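PDB 3E6S: ferritin from Pseudo-nitzschia multiseries, which probably stores iron in a soluble, non-toxic form, taking up ferrous ions, oxidising them with dioxygen and depositing the product as ferric hydroxides. Local coordinates for residues E3-L8 against A106-T111; S25-F30 against Y41-S46. All blocks are in the same frame, centred on the assembly; numbering follows the deposited sequence.

Contact 1 (E3-L8 against A106-T111); sequences EELLDL and AEAAST. With FE (Fe (III) ion), chain L; FE (Fe (III) ion), chain J.
Apolar packing joins the two helices, and Ala108 is its centre. Its CB lies 3.7 Å from CD1 of Leu8, which points at this methyl. Leu5 reaches farther along the partner helix: with CG anti to the backbone N (chi1 167°), it carries CD1 past the alanine to the next residue, 3.7 Å from the Ala109 N and 4.0 Å from the Ala109 CB. Leu105 and Cys112 flank Leu5, and helix 115-145 packs on Ala109 through Val117 and Met118. The segment axes approach to 9.3 Å and run nearly antiparallel, at 161°.

The carboxylate of Glu4 makes a different kind of contact, its OE2 resting 3.7 Å from the Ala108 CB. No hydrogen bond crosses between the segments. Within 106-111, Thr111 OG1 bonds to Glu107 O at 3.0 Å, tilted 32° from the carbonyl plane; Glu107 O also accepts the backbone bond from Thr111 N.

Of the two segments, 3-8 alone binds metal here. Asp7 bridges two ferric ions, one through each carboxylate oxygen: OD2 binds the first iron at 2.2 Å and OD1 the second, which Glu3 OE2 also binds at 2.5 Å. Two waters also bind the second ion.

The chemistry is therefore divided across segment 3-8: leucines bury one flank against small alanines, while acidic groups present oxygen ligands to iron on another.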
ATOM      1  N   GLU A   3     -35.770  52.204  -3.160  1.00 43.08           N
ATOM      2  CA  GLU A   3     -36.229  51.679  -4.451  1.00 42.19           C
ATOM      3  C   GLU A   3     -35.138  51.991  -5.455  1.00 41.53           C
ATOM      4  O   GLU A   3     -34.889  51.230  -6.408  1.00 41.30           O
ATOM      5  CB  GLU A   3     -37.605  52.279  -4.861  1.00 43.29           C
ATOM      6  CG  GLU A   3     -37.964  52.181  -6.343  1.00 43.13           C
ATOM      7  CD  GLU A   3     -38.323  50.756  -6.806  1.00 46.31           C
ATOM      8  OE1 GLU A   3     -39.151  50.095  -6.118  1.00 49.93           O
ATOM      9  OE2 GLU A   3     -37.801  50.305  -7.873  1.00 41.64           O
ATOM     10  N   GLU A   4     -34.475  53.107  -5.181  1.00 39.79           N
ATOM     11  CA  GLU A   4     -33.322  53.569  -5.878  1.00 39.15           C
ATOM     12  C   GLU A   4     -32.117  52.642  -5.768  1.00 37.65           C
ATOM     13  O   GLU A   4     -31.470  52.366  -6.788  1.00 37.01           O
ATOM     14  CB  GLU A   4     -32.945  54.927  -5.293  1.00 40.35           C
ATOM     15  CG  GLU A   4     -31.697  55.581  -5.878  1.00 44.40           C
ATOM     16  CD  GLU A   4     -30.480  55.590  -4.921  1.00 47.01           C
ATOM     17  OE1 GLU A   4     -30.632  55.505  -3.662  1.00 45.23           O
ATOM     18  OE2 GLU A   4     -29.346  55.742  -5.452  1.00 48.25           O
ATOM     19  N   LEU A   5     -31.766  52.256  -4.533  1.00 34.41           N
ATOM     20  CA  LEU A   5     -30.756  51.235  -4.287  1.00 31.17           C
ATOM     21  C   LEU A   5     -31.041  49.982  -5.119  1.00 29.45           C
ATOM     22  O   LEU A   5     -30.108  49.409  -5.725  1.00 27.77           O
ATOM     23  CB  LEU A   5     -30.665  50.892  -2.805  1.00 29.95           C
ATOM     24  CG  LEU A   5     -29.879  49.628  -2.443  1.00 31.03           C
ATOM     25  CD1 LEU A   5     -28.405  49.805  -2.816  1.00 31.10           C
ATOM     26  CD2 LEU A   5     -30.009  49.388  -1.012  1.00 28.10           C
ATOM     27  N   LEU A   6     -32.313  49.570  -5.168  1.00 27.38           N
ATOM     28  CA  LEU A   6     -32.727  48.451  -5.998  1.00 27.59           C
ATOM     29  C   LEU A   6     -32.401  48.693  -7.469  1.00 26.90           C
ATOM     30  O   LEU A   6     -31.930  47.803  -8.159  1.00 25.91           O
ATOM     31  CB  LEU A   6     -34.240  48.227  -5.909  1.00 29.21           C
ATOM     32  CG  LEU A   6     -34.980  48.112  -4.570  1.00 32.13           C
ATOM     33  CD1 LEU A   6     -36.502  47.962  -4.874  1.00 34.99           C
ATOM     34  CD2 LEU A   6     -34.480  46.956  -3.753  1.00 32.23           C
ATOM     35  N   ASP A   7     -32.697  49.895  -7.964  1.00 26.32           N
ATOM     36  CA  ASP A   7     -32.308  50.237  -9.341  1.00 25.32           C
ATOM     37  C   ASP A   7     -30.814  50.213  -9.571  1.00 23.80           C
ATOM     38  O   ASP A   7     -30.372  49.725 -10.606  1.00 23.79           O
ATOM     39  CB  ASP A   7     -32.839  51.609  -9.730  1.00 25.44           C
ATOM     40  CG  ASP A   7     -34.324  51.612  -9.790  1.00 26.75           C
ATOM     41  OD1 ASP A   7     -34.909  50.574 -10.126  1.00 27.65           O
ATOM     42  OD2 ASP A   7     -34.911  52.614  -9.426  1.00 25.83           O
ATOM     43  N   LEU A   8     -30.048  50.781  -8.658  1.00 22.85           N
ATOM     44  CA  LEU A   8     -28.584  50.732  -8.809  1.00 23.06           C
ATOM     45  C   LEU A   8     -28.051  49.273  -8.755  1.00 21.93           C
ATOM     46  O   LEU A   8     -27.057  48.938  -9.415  1.00 23.13           O
ATOM     47  CB  LEU A   8     -27.857  51.582  -7.775  1.00 23.37           C
ATOM     48  CG  LEU A   8     -27.882  53.110  -7.993  1.00 25.71           C
ATOM     49  CD1 LEU A   8     -27.149  53.780  -6.870  1.00 28.15           C
ATOM     50  CD2 LEU A   8     -27.260  53.553  -9.362  1.00 24.70           C
ATOM     51  N   ALA A 106     -22.535  50.978  -3.136  1.00 18.44           N
ATOM     52  CA  ALA A 106     -22.309  50.878  -1.685  1.00 18.26           C
ATOM     53  C   ALA A 106     -22.739  52.162  -0.958  1.00 19.30           C
ATOM     54  O   ALA A 106     -23.284  52.114   0.157  1.00 18.67           O
ATOM     55  CB  ALA A 106     -20.808  50.596  -1.406  1.00 16.86           C
ATOM     56  N   GLU A 107     -22.494  53.304  -1.579  1.00 21.55           N
ATOM     57  CA  GLU A 107     -22.950  54.575  -0.979  1.00 23.39           C
ATOM     58  C   GLU A 107     -24.496  54.640  -0.839  1.00 23.16           C
ATOM     59  O   GLU A 107     -25.033  55.116   0.177  1.00 24.26           O
ATOM     60  CB  GLU A 107     -22.393  55.778  -1.756  1.00 24.36           C
ATOM     61  CG  GLU A 107     -22.624  57.173  -1.036  1.00 26.81           C
ATOM     62  CD  GLU A 107     -22.499  57.137   0.524  1.00 36.32           C
ATOM     63  OE1 GLU A 107     -21.511  56.595   1.088  1.00 40.09           O
ATOM     64  OE2 GLU A 107     -23.408  57.682   1.198  1.00 41.37           O
ATOM     65  N   ALA A 108     -25.206  54.166  -1.855  1.00 22.38           N
ATOM     66  CA  ALA A 108     -26.677  54.109  -1.824  1.00 21.43           C
ATOM     67  C   ALA A 108     -27.157  53.172  -0.727  1.00 21.29           C
ATOM     68  O   ALA A 108     -28.083  53.499   0.085  1.00 19.96           O
ATOM     69  CB  ALA A 108     -27.205  53.682  -3.204  1.00 22.31           C
ATOM     70  N   ALA A 109     -26.474  52.028  -0.633  1.00 19.46           N
ATOM     71  CA  ALA A 109     -26.718  51.073   0.439  1.00 20.47           C
ATOM     72  C   ALA A 109     -26.469  51.701   1.816  1.00 20.83           C
ATOM     73  O   ALA A 109     -27.276  51.521   2.739  1.00 21.51           O
ATOM     74  CB  ALA A 109     -25.803  49.797   0.265  1.00 20.36           C
ATOM     75  N   SER A 110     -25.384  52.447   1.943  1.00 21.32           N
ATOM     76  CA  SER A 110     -25.044  53.103   3.230  1.00 22.77           C
ATOM     77  C   SER A 110     -26.180  54.059   3.624  1.00 23.93           C
ATOM     78  O   SER A 110     -26.623  54.090   4.773  1.00 23.96           O
ATOM     79  CB  SER A 110     -23.732  53.880   3.093  1.00 23.28           C
ATOM     80  OG  SER A 110     -23.297  54.449   4.343  1.00 24.80           O
ATOM     81  N   THR A 111     -26.633  54.840   2.651  1.00 24.95           N
ATOM     82  CA  THR A 111     -27.644  55.870   2.876  1.00 26.25           C
ATOM     83  C   THR A 111     -28.933  55.261   3.394  1.00 26.75           C
ATOM     84  O   THR A 111     -29.631  55.854   4.223  1.00 26.94           O
ATOM     85  CB  THR A 111     -27.864  56.690   1.594  1.00 26.00           C
ATOM     86  OG1 THR A 111     -26.644  57.372   1.295  1.00 28.89           O
ATOM     87  CG2 THR A 111     -28.943  57.746   1.797  1.00 30.60           C
TER
HETATM   88 FE    FE L 205     -37.092  52.863  -9.734  0.50 24.18          FE
HETATM   89 FE    FE J 203     -37.115  49.755 -10.198  1.00 47.12          FE
HETATM   90  O   HOH W   1     -36.750  47.592  -9.346  1.00 37.67           O
HETATM   91  O   HOH W   2     -36.155  50.651 -11.667  1.00 20.00           O
HETATM   92  O   HOH W   3     -36.603  54.496  -9.464  1.00 24.59           O

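Contact 2 (S25-F30 against Y41-S46); sequences SASIWF and YMLAES. With FE (Fe (III) ion), chain G; FE (Fe (III) ion), chain H.
The Phe30 ring meets Met42 at its edge: Met42 CG lies in the ring plane, 3.6 Å from Phe30 CE2, and the methionine methyl CE follows at 3.7 Å from that same CE2. A second edge contact lies within helix 25-30, where Phe30 CD1 sits in the plane of the Trp29 ring. Trp88 of helix 84-111 meets the Phe30 ring with planes about 40° apart, and Val87 also packs on Phe30.

Met42 is bent at chi2 (-57°), a turn that runs SD alongside the Ala26 methyl and brings CE to the Phe30 edge. Its CG is 3.7 Å from the Ala26 CB, and its CB is 3.7 Å from the backbone N of Ser27. Replacing Met42 by an alanine would probably leave the Phe30 edge and the Ala26 methyl without their shared partner and open a gap between the helices. In the conformer described, Ser27 OG lies 3.6 Å from Leu43 CB and hydrogen-bonds to Ala39 O.

The Glu45 carboxylate lies on another face of helix 36-62 and bridges two ferric ions, OE1 binding one at 2.3 Å and OE2 the other at 2.0 Å; Glu49, Glu95 and Glu131 share the first ion. The segment axes approach to 8.1 Å at 164°, as expected for the antiparallel pair of helices 3-32 and 36-62 in the ferritin four-helix bundle, whose second helix contributes Glu45 to the iron site.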
ATOM      1  N   SER A  25     -14.854  41.358 -26.789  0.50 17.85           N
ATOM      2  CA  SER A  25     -14.427  42.153 -27.960  0.50 18.10           C
ATOM      3  C   SER A  25     -12.907  42.395 -27.967  0.50 18.80           C
ATOM      4  O   SER A  25     -12.271  42.433 -29.037  0.50 18.07           O
ATOM      5  CB  SER A  25     -15.203  43.481 -28.031  0.50 18.52           C
ATOM      6  OG  SER A  25     -14.703  44.458 -27.122  0.50 18.92           O
ATOM      7  N   ALA A  26     -12.329  42.535 -26.767  1.00 18.72           N
ATOM      8  CA  ALA A  26     -10.859  42.637 -26.622  1.00 18.77           C
ATOM      9  C   ALA A  26     -10.187  41.307 -27.006  1.00 18.95           C
ATOM     10  O   ALA A  26      -9.161  41.300 -27.656  1.00 18.66           O
ATOM     11  CB  ALA A  26     -10.457  43.066 -25.188  1.00 17.37           C
ATOM     12  N   SER A  27     -10.780  40.194 -26.584  0.50 19.53           N
ATOM     13  CA  SER A  27     -10.246  38.862 -26.883  0.50 19.17           C
ATOM     14  C   SER A  27     -10.206  38.636 -28.394  0.50 19.44           C
ATOM     15  O   SER A  27      -9.223  38.097 -28.944  0.50 19.86           O
ATOM     16  CB  SER A  27     -11.101  37.789 -26.176  0.50 19.52           C
ATOM     17  OG  SER A  27     -10.499  36.506 -26.224  0.50 18.77           O
ATOM     18  N   ILE A  28     -11.268  39.064 -29.066  1.00 18.90           N
ATOM     19  CA  ILE A  28     -11.396  38.956 -30.513  1.00 19.72           C
ATOM     20  C   ILE A  28     -10.342  39.805 -31.214  1.00 19.82           C
ATOM     21  O   ILE A  28      -9.642  39.318 -32.118  1.00 18.42           O
ATOM     22  CB  ILE A  28     -12.828  39.362 -30.989  1.00 20.31           C
ATOM     23  CG1 ILE A  28     -13.862  38.329 -30.510  1.00 20.49           C
ATOM     24  CG2 ILE A  28     -12.853  39.528 -32.497  1.00 21.42           C
ATOM     25  CD1 ILE A  28     -15.402  38.782 -30.546  1.00 20.83           C
ATOM     26  N   TRP A  29     -10.225  41.077 -30.827  1.00 19.78           N
ATOM     27  CA  TRP A  29      -9.203  41.942 -31.447  1.00 20.17           C
ATOM     28  C   TRP A  29      -7.809  41.296 -31.282  1.00 20.39           C
ATOM     29  O   TRP A  29      -7.042  41.179 -32.251  1.00 19.91           O
ATOM     30  CB  TRP A  29      -9.218  43.352 -30.823  1.00 20.06           C
ATOM     31  CG  TRP A  29      -8.331  44.320 -31.611  1.00 21.88           C
ATOM     32  CD1 TRP A  29      -8.723  45.181 -32.614  1.00 23.31           C
ATOM     33  CD2 TRP A  29      -6.910  44.474 -31.484  1.00 21.06           C
ATOM     34  NE1 TRP A  29      -7.619  45.877 -33.106  1.00 23.38           N
ATOM     35  CE2 TRP A  29      -6.497  45.439 -32.446  1.00 23.46           C
ATOM     36  CE3 TRP A  29      -5.943  43.870 -30.674  1.00 19.93           C
ATOM     37  CZ2 TRP A  29      -5.165  45.851 -32.566  1.00 24.28           C
ATOM     38  CZ3 TRP A  29      -4.605  44.265 -30.813  1.00 22.25           C
ATOM     39  CH2 TRP A  29      -4.235  45.233 -31.771  1.00 22.87           C
ATOM     40  N   PHE A  30      -7.483  40.840 -30.074  1.00 20.72           N
ATOM     41  CA  PHE A  30      -6.193  40.157 -29.841  1.00 20.07           C
ATOM     42  C   PHE A  30      -6.004  38.894 -30.712  1.00 21.78           C
ATOM     43  O   PHE A  30      -4.946  38.735 -31.372  1.00 22.14           O
ATOM     44  CB  PHE A  30      -6.029  39.815 -28.356  1.00 19.17           C
ATOM     45  CG  PHE A  30      -5.685  41.004 -27.488  1.00 18.06           C
ATOM     46  CD1 PHE A  30      -4.653  41.847 -27.833  1.00 19.98           C
ATOM     47  CD2 PHE A  30      -6.369  41.232 -26.300  1.00 17.13           C
ATOM     48  CE1 PHE A  30      -4.315  42.977 -27.018  1.00 21.31           C
ATOM     49  CE2 PHE A  30      -6.017  42.327 -25.457  1.00 17.88           C
ATOM     50  CZ  PHE A  30      -4.999  43.194 -25.838  1.00 20.09           C
ATOM     51  N   TYR A  41      -6.318  35.911 -21.691  1.00 23.94           N
ATOM     52  CA  TYR A  41      -6.536  36.690 -20.489  1.00 24.40           C
ATOM     53  C   TYR A  41      -7.879  37.416 -20.580  1.00 22.83           C
ATOM     54  O   TYR A  41      -8.632  37.496 -19.598  1.00 20.30           O
ATOM     55  CB  TYR A  41      -5.447  37.756 -20.340  1.00 26.74           C
ATOM     56  CG  TYR A  41      -5.498  38.493 -19.025  1.00 29.04           C
ATOM     57  CD1 TYR A  41      -4.652  38.122 -18.006  1.00 34.43           C
ATOM     58  CD2 TYR A  41      -6.328  39.600 -18.826  1.00 31.21           C
ATOM     59  CE1 TYR A  41      -4.645  38.775 -16.809  1.00 37.03           C
ATOM     60  CE2 TYR A  41      -6.336  40.273 -17.603  1.00 34.99           C
ATOM     61  CZ  TYR A  41      -5.481  39.835 -16.601  1.00 35.92           C
ATOM     62  OH  TYR A  41      -5.400  40.427 -15.366  1.00 38.79           O
ATOM     63  N   MET A  42      -8.159  37.976 -21.742  1.00 20.90           N
ATOM     64  CA  MET A  42      -9.406  38.753 -21.912  1.00 20.73           C
ATOM     65  C   MET A  42     -10.622  37.803 -21.864  1.00 20.65           C
ATOM     66  O   MET A  42     -11.702  38.154 -21.384  1.00 20.53           O
ATOM     67  CB  MET A  42      -9.371  39.530 -23.243  1.00 20.64           C
ATOM     68  CG  MET A  42      -8.317  40.664 -23.317  1.00 21.01           C
ATOM     69  SD  MET A  42      -8.543  41.860 -21.969  1.00 25.28           S
ATOM     70  CE  MET A  42      -7.138  42.965 -22.024  1.00 29.49           C
ATOM     71  N   LEU A  43     -10.450  36.597 -22.388  1.00 20.72           N
ATOM     72  CA  LEU A  43     -11.524  35.607 -22.360  1.00 21.32           C
ATOM     73  C   LEU A  43     -11.819  35.145 -20.935  1.00 20.05           C
ATOM     74  O   LEU A  43     -12.995  34.964 -20.561  1.00 20.29           O
ATOM     75  CB  LEU A  43     -11.181  34.434 -23.316  1.00 21.65           C
ATOM     76  CG  LEU A  43     -12.303  33.527 -23.778  1.00 26.41           C
ATOM     77  CD1 LEU A  43     -13.321  34.300 -24.595  1.00 25.51           C
ATOM     78  CD2 LEU A  43     -11.735  32.336 -24.628  1.00 26.84           C
ATOM     79  N   ALA A  44     -10.769  34.907 -20.144  1.00 19.40           N
ATOM     80  CA  ALA A  44     -10.912  34.583 -18.722  1.00 20.44           C
ATOM     81  C   ALA A  44     -11.689  35.684 -17.978  1.00 19.48           C
ATOM     82  O   ALA A  44     -12.611  35.397 -17.198  1.00 20.12           O
ATOM     83  CB  ALA A  44      -9.512  34.384 -18.073  1.00 20.17           C
ATOM     84  N   GLU A  45     -11.331  36.949 -18.202  1.00 19.46           N
ATOM     85  CA  GLU A  45     -12.069  38.061 -17.551  1.00 20.26           C
ATOM     86  C   GLU A  45     -13.504  38.178 -18.028  1.00 20.14           C
ATOM     87  O   GLU A  45     -14.377  38.574 -17.256  1.00 20.34           O
ATOM     88  CB  GLU A  45     -11.411  39.397 -17.858  1.00 21.70           C
ATOM     89  CG  GLU A  45     -10.278  39.740 -16.937  1.00 25.93           C
ATOM     90  CD  GLU A  45     -10.801  40.004 -15.557  1.00 32.42           C
ATOM     91  OE1 GLU A  45     -11.626  40.953 -15.370  1.00 33.37           O
ATOM     92  OE2 GLU A  45     -10.423  39.213 -14.672  1.00 38.22           O
ATOM     93  N   SER A  46     -13.758  37.886 -19.307  1.00 19.78           N
ATOM     94  CA  SER A  46     -15.136  37.892 -19.826  1.00 19.08           C
ATOM     95  C   SER A  46     -16.000  36.886 -19.047  1.00 19.82           C
ATOM     96  O   SER A  46     -17.141  37.196 -18.652  1.00 19.58           O
ATOM     97  CB  SER A  46     -15.147  37.571 -21.335  1.00 20.37           C
ATOM     98  OG  SER A  46     -16.483  37.511 -21.826  1.00 18.50           O
TER
HETATM   99 FE    FE G 200     -12.742  42.213 -13.845  1.00 32.74          FE
HETATM  100 FE    FE H 201     -10.750  39.365 -12.725  0.60 39.06          FE
HETATM  101  O   HOH W   4     -13.140  40.388 -12.860  1.00 32.45           O
HETATM  102  O   HOH W   5     -13.993  43.138 -12.373  1.00 34.47           O
HETATM  103  O   HOH W   6      -9.279  37.571 -12.558  1.00 45.58           O
HETATM  104  O   HOH W   7     -11.136  39.116 -10.384  1.00 51.99           O

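From the N terminus, the chain enters helix 3-32 at the first segment of contact 1 and reaches contact 2 near the other end. The turn into helix 36-62 brings 41-46 back against 25-30, closing a short loop with ten residues between the segments. The chain then runs through helix 36-62 and a long connection into helix 84-111, whose end returns to 3-8 and closes the wide loop of contact 1, with 97 residues between. Contact 2 is nested inside it; the two do not cross. Their centres are 31 Å apart, on opposite sides of the chain's centre, so helix 3-32 is tied to helix 84-111 near one end and to helix 36-62 near the other.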